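PDB 4NZJ: putative alpha-galactosidase, which probably hydrolyses terminal, non-reducing alpha-D-galactose residues from alpha-D-galactosides, as a member of glycoside hydrolase family 27. Local coordinates for residues L6-E10 against S36-P40; G11-I15 against E78-S84; P18-Y24 against D94-T99; A310-N316 against V387-Q391. All coordinates share one frame. Where two conformers were deposited one is given. Residues are numbered along the deposited sequence.

Interaction 1: L6-E10 against S36-P40; sequences LKVFE and SGQRP
Phe9 lays one edge of its ring against the guanidinium of Arg39, with CD1 of Phe9 3.7 Å from NH1 of Arg39, over a face of the guanidinium. Its chi1 is m. Its CA-to-CB bond points away overall, though CB itself touches 36-40. Residues Lys7 to Glu10 form a type I beta turn, with Glu10 N 3.3 Å from Lys7 O. The Glu10 side chain, chi1 p, folds back so that Lys7 N donates to Glu10 OE2 at 2.9 Å. Residues 36-40 are extended, with a cis peptide bond before Pro40. The segments run the same way, with CA atoms 4.9 Å (Val8 and Ser36), 4.5 Å (Phe9 and Gly37) and 4.2 Å (Glu10 and Gln38) apart. One direct hydrogen bond joins them, Gly37 N to Val8 O at 2.7 Å. CA-H...O contacts follow, from Phe9 CA to Gly37 O at 3.4 Å and from Gln38 CA to Phe9 O at 3.3 Å. Water 1 donates to Phe9 O (3.2 Å) and accepts from Arg39 N (2.7 Å). Arg39 NH1 also bonds Gly37 O at 2.9 Å and the carbonyl of Thr35, while NH2 forms a salt bridge with Asp133. At phi/psi 131/163 a CB on Gly37 would jam against Ser36 O, which by itself calls for glycine. This is an N-terminal turn packed on the loop between strands 28-36 and 42-46 of an Ig-like domain.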
loop_
_atom_site.group_PDB
_atom_site.type_symbol
_atom_site.label_atom_id
_atom_site.label_comp_id
_atom_site.label_asym_id
_atom_site.label_seq_id
_atom_site.Cartn_x
_atom_site.Cartn_y
_atom_site.Cartn_z
ATOM N N LEU A 6 14.398 -11.250 14.738
ATOM C CA LEU A 6 13.755 -10.520 15.831
ATOM C C LEU A 6 12.312 -10.183 15.470
ATOM O O LEU A 6 12.042 -9.671 14.383
ATOM C CB LEU A 6 14.511 -9.225 16.148
ATOM C CG LEU A 6 15.890 -9.369 16.795
ATOM C CD1 LEU A 6 16.633 -8.041 16.750
ATOM C CD2 LEU A 6 15.768 -9.873 18.227
ATOM N N LYS A 7 11.395 -10.484 16.384
ATOM C CA LYS A 7 9.990 -10.128 16.221
ATOM C C LYS A 7 9.791 -8.619 16.356
ATOM O O LYS A 7 10.689 -7.895 16.796
ATOM C CB LYS A 7 9.122 -10.877 17.235
ATOM C CG LYS A 7 9.126 -12.385 17.032
ATOM C CD LYS A 7 8.217 -13.092 18.023
ATOM C CE LYS A 7 8.204 -14.595 17.782
ATOM N NZ LYS A 7 7.225 -15.303 18.653
ATOM N N VAL A 8 8.604 -8.161 15.976
ATOM C CA VAL A 8 8.323 -6.730 15.863
ATOM C C VAL A 8 8.470 -5.961 17.182
ATOM O O VAL A 8 8.919 -4.818 17.170
ATOM C CB VAL A 8 6.933 -6.470 15.216
ATOM C CG1 VAL A 8 5.797 -6.965 16.099
ATOM C CG2 VAL A 8 6.754 -4.993 14.894
ATOM N N PHE A 9 8.108 -6.576 18.308
ATOM C CA PHE A 9 8.206 -5.901 19.603
ATOM C C PHE A 9 9.298 -6.477 20.503
ATOM O O PHE A 9 9.148 -6.529 21.721
ATOM C CB PHE A 9 6.852 -5.899 20.312
ATOM C CG PHE A 9 5.769 -5.217 19.524
ATOM C CD1 PHE A 9 5.948 -3.920 19.060
ATOM C CD2 PHE A 9 4.578 -5.867 19.242
ATOM C CE1 PHE A 9 4.963 -3.285 18.327
ATOM C CE2 PHE A 9 3.586 -5.233 18.506
ATOM C CZ PHE A 9 3.778 -3.941 18.051
ATOM N N GLU A 10 10.404 -6.890 19.902
ATOM C CA GLU A 10 11.566 -7.291 20.693
ATOM C C GLU A 10 12.847 -6.708 20.118
ATOM O O GLU A 10 12.916 -6.373 18.937
ATOM C CB GLU A 10 11.656 -8.814 20.807
ATOM C CG GLU A 10 11.982 -9.540 19.515
ATOM C CD GLU A 10 12.311 -11.010 19.729
ATOM O OE1 GLU A 10 13.019 -11.341 20.705
ATOM O OE2 GLU A 10 11.869 -11.840 18.906
ATOM N N SER A 36 10.066 -0.899 15.060
ATOM C CA SER A 36 10.138 -2.195 15.715
ATOM C C SER A 36 10.986 -2.081 16.975
ATOM O O SER A 36 11.798 -1.165 17.102
ATOM C CB SER A 36 10.729 -3.244 14.771
ATOM O OG SER A 36 9.935 -3.388 13.613
ATOM N N GLY A 37 10.794 -3.007 17.910
ATOM C CA GLY A 37 11.625 -3.070 19.108
ATOM C C GLY A 37 10.807 -3.181 20.372
ATOM O O GLY A 37 9.607 -2.892 20.380
ATOM N N GLN A 38 11.454 -3.588 21.460
ATOM C CA GLN A 38 10.728 -3.755 22.711
ATOM C C GLN A 38 10.228 -2.400 23.214
ATOM O O GLN A 38 10.854 -1.366 22.976
ATOM C CB GLN A 38 11.573 -4.481 23.765
ATOM C CG GLN A 38 12.482 -3.603 24.604
ATOM C CD GLN A 38 12.992 -4.331 25.834
ATOM O OE1 GLN A 38 13.289 -5.523 25.779
ATOM N NE2 GLN A 38 13.092 -3.618 26.951
ATOM N N ARG A 39 9.079 -2.420 23.884
ATOM C CA ARG A 39 8.528 -1.238 24.537
ATOM C C ARG A 39 8.849 -1.292 26.034
ATOM O O ARG A 39 9.114 -2.373 26.564
ATOM C CB ARG A 39 7.014 -1.159 24.304
ATOM C CG ARG A 39 6.607 -0.309 23.108
ATOM C CD ARG A 39 7.160 -0.813 21.779
ATOM N NE ARG A 39 6.716 0.049 20.685
ATOM C CZ ARG A 39 7.151 -0.006 19.426
ATOM N NH1 ARG A 39 8.063 -0.894 19.049
ATOM N NH2 ARG A 39 6.659 0.842 18.532
ATOM N N PRO A 40 8.818 -0.136 26.726
ATOM C CA PRO A 40 8.456 1.205 26.247
ATOM C C PRO A 40 9.498 1.846 25.326
ATOM O O PRO A 40 10.686 1.512 25.388
ATOM C CB PRO A 40 8.301 2.015 27.541
ATOM C CG PRO A 40 9.164 1.319 28.525
ATOM C CD PRO A 40 9.099 -0.138 28.174
HETATM O O HOH W 1 7.818 -4.817 24.007
#

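Interaction 2: G11-I15 against E78-S84; sequences GKPRI and ENALGVS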
loop_
_atom_site.group_PDB
_atom_site.type_symbol
_atom_site.label_atom_id
_atom_site.label_comp_id
_atom_site.label_asym_id
_atom_site.label_seq_id
_atom_site.Cartn_x
_atom_site.Cartn_y
_atom_site.Cartn_z
ATOM N N GLY A 11 13.857 -6.586 20.975
ATOM C CA GLY A 11 15.159 -6.088 20.565
ATOM C C GLY A 11 15.272 -4.579 20.606
ATOM O O GLY A 11 14.354 -3.874 21.042
ATOM N N LYS A 12 16.420 -4.088 20.152
ATOM C CA LYS A 12 16.678 -2.660 20.078
ATOM C C LYS A 12 15.786 -2.035 19.010
ATOM O O LYS A 12 15.277 -2.744 18.135
ATOM C CB LYS A 12 18.158 -2.391 19.779
ATOM C CG LYS A 12 18.633 -2.811 18.393
ATOM C CD LYS A 12 20.103 -2.470 18.189
ATOM C CE LYS A 12 20.304 -0.994 17.868
ATOM N NZ LYS A 12 21.710 -0.558 18.089
ATOM N N PRO A 13 15.592 -0.707 19.071
ATOM C CA PRO A 13 14.688 -0.080 18.110
ATOM C C PRO A 13 15.175 -0.240 16.679
ATOM O O PRO A 13 16.380 -0.305 16.439
ATOM C CB PRO A 13 14.705 1.401 18.510
ATOM C CG PRO A 13 15.238 1.430 19.895
ATOM C CD PRO A 13 16.201 0.289 19.968
ATOM N N ARG A 14 14.233 -0.332 15.749
ATOM C CA ARG A 14 14.533 -0.325 14.324
ATOM C C ARG A 14 13.479 0.562 13.677
ATOM O O ARG A 14 12.307 0.188 13.613
ATOM C CB ARG A 14 14.503 -1.753 13.745
ATOM C CG ARG A 14 15.330 -2.742 14.563
ATOM C CD ARG A 14 15.319 -4.168 14.035
ATOM N NE ARG A 14 14.058 -4.891 14.228
ATOM C CZ ARG A 14 13.580 -5.339 15.393
ATOM N NH1 ARG A 14 14.213 -5.117 16.541
ATOM N NH2 ARG A 14 12.429 -6.003 15.410
ATOM N N ILE A 15 13.884 1.754 13.243
ATOM C CA ILE A 15 12.970 2.662 12.550
ATOM C C ILE A 15 12.801 2.152 11.123
ATOM O O ILE A 15 13.776 2.039 10.372
ATOM C CB ILE A 15 13.473 4.119 12.542
ATOM C CG1 ILE A 15 13.538 4.656 13.976
ATOM C CG2 ILE A 15 12.568 4.999 11.682
ATOM C CD1 ILE A 15 14.254 5.986 14.116
ATOM N N GLU A 78 14.510 5.242 20.982
ATOM C CA GLU A 78 15.295 4.693 22.089
ATOM C C GLU A 78 14.442 3.787 22.969
ATOM O O GLU A 78 13.322 4.149 23.326
ATOM C CB GLU A 78 15.829 5.821 22.979
ATOM C CG GLU A 78 16.612 6.913 22.273
ATOM C CD GLU A 78 16.957 8.064 23.203
ATOM O OE1 GLU A 78 16.032 8.784 23.643
ATOM O OE2 GLU A 78 18.156 8.250 23.502
ATOM N N ASN A 79 14.979 2.626 23.333
ATOM C CA ASN A 79 14.382 1.783 24.367
ATOM C C ASN A 79 15.484 1.276 25.308
ATOM O O ASN A 79 16.642 1.698 25.198
ATOM C CB ASN A 79 13.540 0.643 23.760
ATOM C CG ASN A 79 14.370 -0.389 23.014
ATOM O OD1 ASN A 79 15.585 -0.473 23.173
ATOM N ND2 ASN A 79 13.699 -1.197 22.193
ATOM N N ALA A 80 15.131 0.381 26.225
ATOM C CA ALA A 80 16.087 -0.154 27.200
ATOM C C ALA A 80 17.297 -0.862 26.571
ATOM O O ALA A 80 18.353 -0.952 27.201
ATOM C CB ALA A 80 15.374 -1.095 28.162
ATOM N N LEU A 81 17.144 -1.357 25.343
ATOM C CA LEU A 81 18.183 -2.155 24.687
ATOM C C LEU A 81 19.052 -1.392 23.683
ATOM O O LEU A 81 20.074 -1.919 23.246
ATOM C CB LEU A 81 17.556 -3.371 23.998
ATOM C CG LEU A 81 16.765 -4.317 24.909
ATOM C CD1 LEU A 81 16.179 -5.460 24.096
ATOM C CD2 LEU A 81 17.630 -4.853 26.039
ATOM N N GLY A 82 18.669 -0.172 23.313
ATOM C CA GLY A 82 19.494 0.620 22.394
ATOM C C GLY A 82 18.764 1.727 21.654
ATOM O O GLY A 82 17.686 2.159 22.071
ATOM N N VAL A 83 19.367 2.177 20.551
ATOM C CA VAL A 83 18.842 3.288 19.760
ATOM C C VAL A 83 18.875 2.998 18.260
ATOM O O VAL A 83 19.706 2.222 17.781
ATOM C CB VAL A 83 19.619 4.602 20.025
ATOM C CG1 VAL A 83 19.679 4.901 21.516
ATOM C CG2 VAL A 83 21.022 4.544 19.431
ATOM N N SER A 84 17.953 3.626 17.535
ATOM C CA SER A 84 17.931 3.602 16.080
ATOM C C SER A 84 17.875 5.051 15.626
ATOM O O SER A 84 17.056 5.823 16.130
ATOM C CB SER A 84 16.701 2.842 15.571
ATOM O OG SER A 84 16.587 2.880 14.150
HETATM O O HOH W 2 22.085 1.183 20.160
#
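Two side-chain-to-backbone hydrogen bonds join these segments of the Ig-like domain. Asn79 ND2 donates to Gly11 O at 3.0 Å, and Ile15 N donates to Ser84 OG at 3.1 Å. They tie the run into the edge strand 14-15 to the beta hairpin of strands 69-79 and 82-92. The hairpin ends in a type I turn from Asn79 to Gly82. Asn79 OD1 takes Leu81 N at 2.8 Å, which makes an Asx turn. The same asparagine thus shapes the turn and holds the neighbouring loop; its ND2 also bonds the carbonyl of Gln38. Water 2 accepts from both Lys12 NZ (2.7 Å) and Val83 N (2.9 Å).

Pro13 is the centre of the packing. Its CD lies 3.2 Å from Gly82 O and 3.4 Å from Asn79 OD1, and its CG is 3.9 Å from Glu78 CA. Ala77 and Met41 also touch this proline. At phi/psi 158/-161 a CB on Gly82 would jam against Leu81 O, which by itself calls for glycine; it would also come within 3.3 Å of Lys12 CB. Ile15 turns its CG1 to 3.5 Å from Ser84 OG. At the hairpin tip, Leu81 CD1 rests 3.7 Å from Gly11 C.

Interaction 3: P18-Y24 against D94-T99; sequences PHIIGNY and DELLLT
This is a water-mediated and apolar contact between an edge strand and the linker that leads into the next domain. Strand 20-23 is extended. Residues 94-99 are irregular and run nearly antiparallel to it, with end-to-end directions 168° apart. Pro18 faces Thr99, Gly22 faces Leu96 (CA atoms 4.8 Å apart), and Tyr24 faces Asp94. Leu97 takes phi/psi 47/60.

Three waters bridge the segments, two of them (4 and 5) between backbone atoms. Water 3 donates to Ile20 O and Thr99 OG1, both at 2.8 Å; Thr99 OG1 is also hydrogen-bonded to Gln385 OE1. Water 4 accepts from Gly22 N (3.0 Å) and Leu98 N (2.9 Å). Water 5 donates to Gly22 O and accepts from Leu97 N, both at 2.9 Å. Gly22 comes closest: its CA is 3.4 Å from Glu95 O, and a CB there would clash with that oxygen.

The other edge of strand 20-23 pairs with strand 82-92 in the Ig-like sheet, while 94-99 leads across the domain junction to strand 102-105 of the TIM barrel.

Leu96 CD2 makes a CH-pi contact over the Tyr24 ring, 4.0 Å from its centroid; Tyr24 has chi1 m. Arg243 forms a cation-pi pair with the same ring. Ile20 (chi1 t) places CG1 3.9 Å from Leu98 CD1 (chi1 m), and its CG2 3.7 Å from Thr99 CG2.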
loop_
_atom_site.group_PDB
_atom_site.type_symbol
_atom_site.label_atom_id
_atom_site.label_comp_id
_atom_site.label_asym_id
_atom_site.label_seq_id
_atom_site.Cartn_x
_atom_site.Cartn_y
_atom_site.Cartn_z
ATOM N N PRO A 18 8.218 3.847 5.600
ATOM C CA PRO A 18 8.896 4.662 4.577
ATOM C C PRO A 18 9.876 5.665 5.153
ATOM O O PRO A 18 9.689 6.128 6.272
ATOM C CB PRO A 18 7.743 5.412 3.908
ATOM C CG PRO A 18 6.699 5.515 4.966
ATOM C CD PRO A 18 6.814 4.259 5.782
ATOM N N HIS A 19 10.894 6.016 4.369
ATOM C CA HIS A 19 11.871 7.035 4.751
ATOM C C HIS A 19 11.692 8.339 3.960
ATOM O O HIS A 19 12.563 9.215 3.971
ATOM C CB HIS A 19 13.289 6.490 4.552
ATOM C CG HIS A 19 13.547 5.202 5.276
ATOM N ND1 HIS A 19 13.551 5.108 6.652
ATOM C CD2 HIS A 19 13.819 3.958 4.814
ATOM C CE1 HIS A 19 13.805 3.860 7.006
ATOM N NE2 HIS A 19 13.970 3.142 5.909
ATOM N N ILE A 20 10.561 8.458 3.270
ATOM C CA ILE A 20 10.190 9.693 2.579
ATOM C C ILE A 20 8.678 9.808 2.644
ATOM O O ILE A 20 7.977 8.798 2.588
ATOM C CB ILE A 20 10.687 9.723 1.117
ATOM C CG1 ILE A 20 10.470 11.111 0.512
ATOM C CG2 ILE A 20 9.998 8.652 0.272
ATOM C CD1 ILE A 20 11.083 11.280 -0.858
ATOM N N ILE A 21 8.181 11.030 2.811
ATOM C CA ILE A 21 6.746 11.270 2.935
ATOM C C ILE A 21 6.400 12.619 2.300
ATOM O O ILE A 21 7.095 13.612 2.530
ATOM C CB ILE A 21 6.296 11.212 4.420
ATOM C CG1 ILE A 21 4.770 11.325 4.554
ATOM C CG2 ILE A 21 6.968 12.300 5.248
ATOM C CD1 ILE A 21 4.025 10.061 4.199
ATOM N N GLY A 22 5.330 12.635 1.506
ATOM C CA GLY A 22 4.870 13.834 0.828
ATOM C C GLY A 22 3.554 14.322 1.395
ATOM O O GLY A 22 2.714 13.526 1.827
ATOM N N ASN A 23 3.379 15.641 1.397
ATOM C CA ASN A 23 2.138 16.270 1.836
ATOM C C ASN A 23 1.977 17.623 1.138
ATOM O O ASN A 23 2.968 18.251 0.780
ATOM C CB ASN A 23 2.163 16.455 3.358
ATOM C CG ASN A 23 0.775 16.527 3.973
ATOM O OD1 ASN A 23 0.441 17.485 4.678
ATOM N ND2 ASN A 23 -0.031 15.513 3.730
ATOM N N TYR A 24 0.736 18.061 0.929
ATOM C CA TYR A 24 0.489 19.391 0.366
ATOM C C TYR A 24 0.753 20.473 1.411
ATOM O O TYR A 24 0.502 20.263 2.603
ATOM C CB TYR A 24 -0.955 19.561 -0.130
ATOM C CG TYR A 24 -1.443 18.597 -1.195
ATOM C CD1 TYR A 24 -0.574 18.003 -2.100
ATOM C CD2 TYR A 24 -2.802 18.317 -1.314
ATOM C CE1 TYR A 24 -1.040 17.134 -3.078
ATOM C CE2 TYR A 24 -3.276 17.450 -2.282
ATOM C CZ TYR A 24 -2.391 16.864 -3.163
ATOM O OH TYR A 24 -2.856 15.994 -4.127
ATOM N N ASP A 94 3.246 19.153 -4.333
ATOM C CA ASP A 94 2.029 18.591 -4.913
ATOM C C ASP A 94 2.124 17.080 -5.123
ATOM O O ASP A 94 1.380 16.517 -5.928
ATOM C CB ASP A 94 1.669 19.315 -6.219
ATOM C CG ASP A 94 2.709 19.136 -7.308
ATOM O OD1 ASP A 94 3.773 18.532 -7.050
ATOM O OD2 ASP A 94 2.456 19.615 -8.435
ATOM N N GLU A 95 2.999 16.427 -4.355
ATOM C CA GLU A 95 3.278 15.000 -4.509
ATOM C C GLU A 95 2.875 14.215 -3.260
ATOM O O GLU A 95 3.495 14.365 -2.206
ATOM C CB GLU A 95 4.768 14.804 -4.790
ATOM C CG GLU A 95 5.250 15.492 -6.060
ATOM C CD GLU A 95 6.760 15.662 -6.110
ATOM O OE1 GLU A 95 7.485 14.662 -5.957
ATOM O OE2 GLU A 95 7.225 16.806 -6.301
ATOM N N LEU A 96 1.834 13.393 -3.366
ATOM C CA LEU A 96 1.467 12.461 -2.291
ATOM C C LEU A 96 1.923 11.049 -2.646
ATOM O O LEU A 96 2.276 10.787 -3.790
ATOM C CB LEU A 96 -0.049 12.467 -2.063
ATOM C CG LEU A 96 -0.701 13.821 -1.794
ATOM C CD1 LEU A 96 -2.175 13.643 -1.461
ATOM C CD2 LEU A 96 0.015 14.558 -0.675
ATOM N N LEU A 97 1.908 10.144 -1.670
ATOM C CA LEU A 97 2.328 8.747 -1.872
ATOM C C LEU A 97 3.646 8.621 -2.631
ATOM O O LEU A 97 3.720 7.995 -3.698
ATOM C CB LEU A 97 1.233 7.937 -2.571
ATOM C CG LEU A 97 -0.108 7.819 -1.849
ATOM C CD1 LEU A 97 -1.009 6.829 -2.581
ATOM C CD2 LEU A 97 0.076 7.441 -0.385
ATOM N N LEU A 98 4.689 9.197 -2.049
ATOM C CA LEU A 98 6.036 9.100 -2.596
ATOM C C LEU A 98 6.564 7.666 -2.488
ATOM O O LEU A 98 7.513 7.298 -3.180
ATOM C CB LEU A 98 6.968 10.106 -1.910
ATOM C CG LEU A 98 6.654 11.559 -2.293
ATOM C CD1 LEU A 98 7.403 12.538 -1.405
ATOM C CD2 LEU A 98 6.979 11.814 -3.760
ATOM N N THR A 99 5.931 6.878 -1.617
ATOM C CA THR A 99 6.042 5.416 -1.602
ATOM C C THR A 99 4.639 4.825 -1.711
ATOM O O THR A 99 3.653 5.522 -1.471
ATOM C CB THR A 99 6.691 4.908 -0.300
ATOM O OG1 THR A 99 5.856 5.235 0.817
ATOM C CG2 THR A 99 8.066 5.522 -0.108
HETATM O O HOH W 3 5.484 7.795 1.882
HETATM O O HOH W 4 4.283 9.945 0.709
HETATM O O HOH W 5 1.666 10.955 1.109
HETATM O O HOH W 6 -1.895 15.652 -6.376
#

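Interaction 4: A310-N316 against V387-Q391; sequences AGPSGWN and VLGRQ
Residues Gly311 to Gly314 form a type II beta turn, closed by Gly311 N to Gly314 O at 3.0 Å and Gly314 N to Gly311 O at 2.9 Å. The chain then enters barrel strand 315-317. Residues 387-391 form a loop between helix 378-384 and strand 393-397, first in the C-terminal sheet. The CA atoms of Gly311 and Gly389 are 4.9 Å apart, and those of Ala310 and Gln391 6.2 Å. Gly311 CA lies 3.3 Å from Gly389 O in a nearly linear CA-H...O contact.

Gln391 is extended, with chi1 and chi2 both t. Its OE1 accepts from Asn316 ND2 at 2.9 Å and lies 3.4 Å from Ala310 CB. Asn316 has chi1 m, and its OD1 takes Trp273 NE1. Water 7 donates to Ala310 O at 3.0 Å and accepts from Gln391 N at 2.9 Å. Water 8 lies 3.0 Å from Asn316 N and 2.9 Å from Gln391 OE1. Trp315 (chi1 m) brings CZ3 of its ring edge 3.4 Å from Gly389 O, while its NE1 bonds the carbonyl of Leu97. A CB on Gly389 (phi/psi 71/30) would clash with Pro312 CD.

One amide hydrogen bond, two bridging waters and packing at Gly389 and Pro312 hold the TIM-barrel turn against the loop leading to the C-terminal sheet. Gly389 O is buried without a conventional hydrogen-bond partner; C-H groups and the indole edge surround it instead.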
loop_
_atom_site.group_PDB
_atom_site.type_symbol
_atom_site.label_atom_id
_atom_site.label_comp_id
_atom_site.label_asym_id
_atom_site.label_seq_id
_atom_site.Cartn_x
_atom_site.Cartn_y
_atom_site.Cartn_z
ATOM N N ALA A 310 4.471 3.478 -13.670
ATOM C CA ALA A 310 4.449 3.581 -12.216
ATOM C C ALA A 310 5.658 4.333 -11.686
ATOM O O ALA A 310 6.717 4.356 -12.306
ATOM C CB ALA A 310 4.397 2.197 -11.588
ATOM N N GLY A 311 5.481 4.919 -10.512
ATOM C CA GLY A 311 6.543 5.629 -9.834
ATOM C C GLY A 311 5.986 6.442 -8.687
ATOM O O GLY A 311 4.785 6.405 -8.410
ATOM N N PRO A 312 6.860 7.196 -8.012
ATOM C CA PRO A 312 6.399 8.029 -6.911
ATOM C C PRO A 312 5.169 8.848 -7.290
ATOM O O PRO A 312 5.138 9.471 -8.356
ATOM C CB PRO A 312 7.607 8.926 -6.632
ATOM C CG PRO A 312 8.772 8.092 -7.038
ATOM C CD PRO A 312 8.304 7.344 -8.254
ATOM N N SER A 313 4.157 8.798 -6.432
ATOM C CA SER A 313 2.911 9.548 -6.595
ATOM C C SER A 313 1.997 9.039 -7.713
ATOM O O SER A 313 1.067 9.731 -8.096
ATOM C CB SER A 313 3.181 11.050 -6.756
ATOM O OG SER A 313 4.084 11.522 -5.765
ATOM N N GLY A 314 2.237 7.824 -8.201
ATOM C CA GLY A 314 1.420 7.253 -9.262
ATOM C C GLY A 314 1.692 5.776 -9.413
ATOM O O GLY A 314 2.580 5.396 -10.157
ATOM N N TRP A 315 0.913 4.954 -8.709
ATOM C CA TRP A 315 1.152 3.515 -8.625
ATOM C C TRP A 315 0.115 2.685 -9.377
ATOM O O TRP A 315 -1.084 2.993 -9.357
ATOM C CB TRP A 315 1.170 3.091 -7.150
ATOM C CG TRP A 315 2.061 3.953 -6.327
ATOM C CD1 TRP A 315 1.681 4.932 -5.452
ATOM C CD2 TRP A 315 3.495 3.949 -6.322
ATOM N NE1 TRP A 315 2.789 5.521 -4.889
ATOM C CE2 TRP A 315 3.914 4.945 -5.413
ATOM C CE3 TRP A 315 4.464 3.199 -6.992
ATOM C CZ2 TRP A 315 5.263 5.202 -5.156
ATOM C CZ3 TRP A 315 5.809 3.462 -6.739
ATOM C CH2 TRP A 315 6.192 4.461 -5.831
ATOM N N ASN A 316 0.583 1.626 -10.038
ATOM C CA ASN A 316 -0.317 0.609 -10.567
ATOM C C ASN A 316 -0.861 -0.199 -9.395
ATOM O O ASN A 316 -0.089 -0.700 -8.575
ATOM C CB ASN A 316 0.406 -0.336 -11.524
ATOM C CG ASN A 316 0.786 0.321 -12.842
ATOM O OD1 ASN A 316 -0.043 0.949 -13.504
ATOM N ND2 ASN A 316 2.041 0.143 -13.249
ATOM N N VAL A 387 12.672 4.411 -2.123
ATOM C CA VAL A 387 12.369 5.777 -2.564
ATOM C C VAL A 387 12.475 5.983 -4.081
ATOM O O VAL A 387 11.868 6.903 -4.623
ATOM C CB VAL A 387 13.217 6.839 -1.822
ATOM C CG1 VAL A 387 13.004 6.731 -0.317
ATOM C CG2 VAL A 387 14.695 6.726 -2.174
ATOM N N LEU A 388 13.224 5.135 -4.777
ATOM C CA LEU A 388 13.303 5.263 -6.236
ATOM C C LEU A 388 11.938 4.962 -6.873
ATOM O O LEU A 388 11.586 5.545 -7.896
ATOM C CB LEU A 388 14.391 4.360 -6.819
ATOM C CG LEU A 388 14.704 4.565 -8.306
ATOM C CD1 LEU A 388 15.241 5.960 -8.584
ATOM C CD2 LEU A 388 15.681 3.502 -8.776
ATOM N N GLY A 389 11.178 4.067 -6.257
ATOM C CA GLY A 389 9.792 3.832 -6.644
ATOM C C GLY A 389 9.617 3.124 -7.970
ATOM O O GLY A 389 8.621 3.335 -8.660
ATOM N N ARG A 390 10.571 2.274 -8.330
ATOM C CA ARG A 390 10.490 1.527 -9.582
ATOM C C ARG A 390 9.639 0.273 -9.397
ATOM O O ARG A 390 9.850 -0.502 -8.462
ATOM C CB ARG A 390 11.887 1.139 -10.076
ATOM C CG ARG A 390 12.789 2.312 -10.428
ATOM C CD ARG A 390 12.677 2.725 -11.890
ATOM N NE ARG A 390 13.953 3.219 -12.407
ATOM C CZ ARG A 390 14.356 4.485 -12.346
ATOM N NH1 ARG A 390 13.581 5.412 -11.799
ATOM N NH2 ARG A 390 15.537 4.826 -12.838
ATOM N N GLN A 391 8.671 0.076 -10.285
ATOM C CA GLN A 391 7.941 -1.175 -10.352
ATOM C C GLN A 391 8.852 -2.191 -11.031
ATOM O O GLN A 391 9.362 -1.936 -12.117
ATOM C CB GLN A 391 6.642 -1.005 -11.145
ATOM C CG GLN A 391 5.926 -2.303 -11.470
ATOM C CD GLN A 391 4.495 -2.086 -11.927
ATOM O OE1 GLN A 391 3.807 -1.182 -11.444
ATOM N NE2 GLN A 391 4.040 -2.917 -12.857
HETATM O O HOH W 7 8.440 1.911 -12.495
HETATM O O HOH W 8 3.196 0.491 -9.118
#

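How the interactions relate
Interactions 1 and 2 form one patch of the Ig-like domain, with centres 8 Å apart. Ser36 N lies 2.9 Å from Arg14 O, and Lys7 O lies 2.9 Å from Arg14 NH2; both are probable hydrogen bonds. Interaction 3 is about 26 Å from each of them, centre to centre. It is linked to interaction 2 through the sheet in which strands 20-23 and 82-92 are neighbours. Interactions 3 and 4 meet directly, with centres 11 Å apart. Leu97 O is 2.9 Å from both Ser313 N and Trp315 NE1, again probable hydrogen bonds. They place the Ig-like edge strand, the linker into the catalytic barrel, the turn before strand 315-317 and the loop leading to the C-terminal sheet side by side.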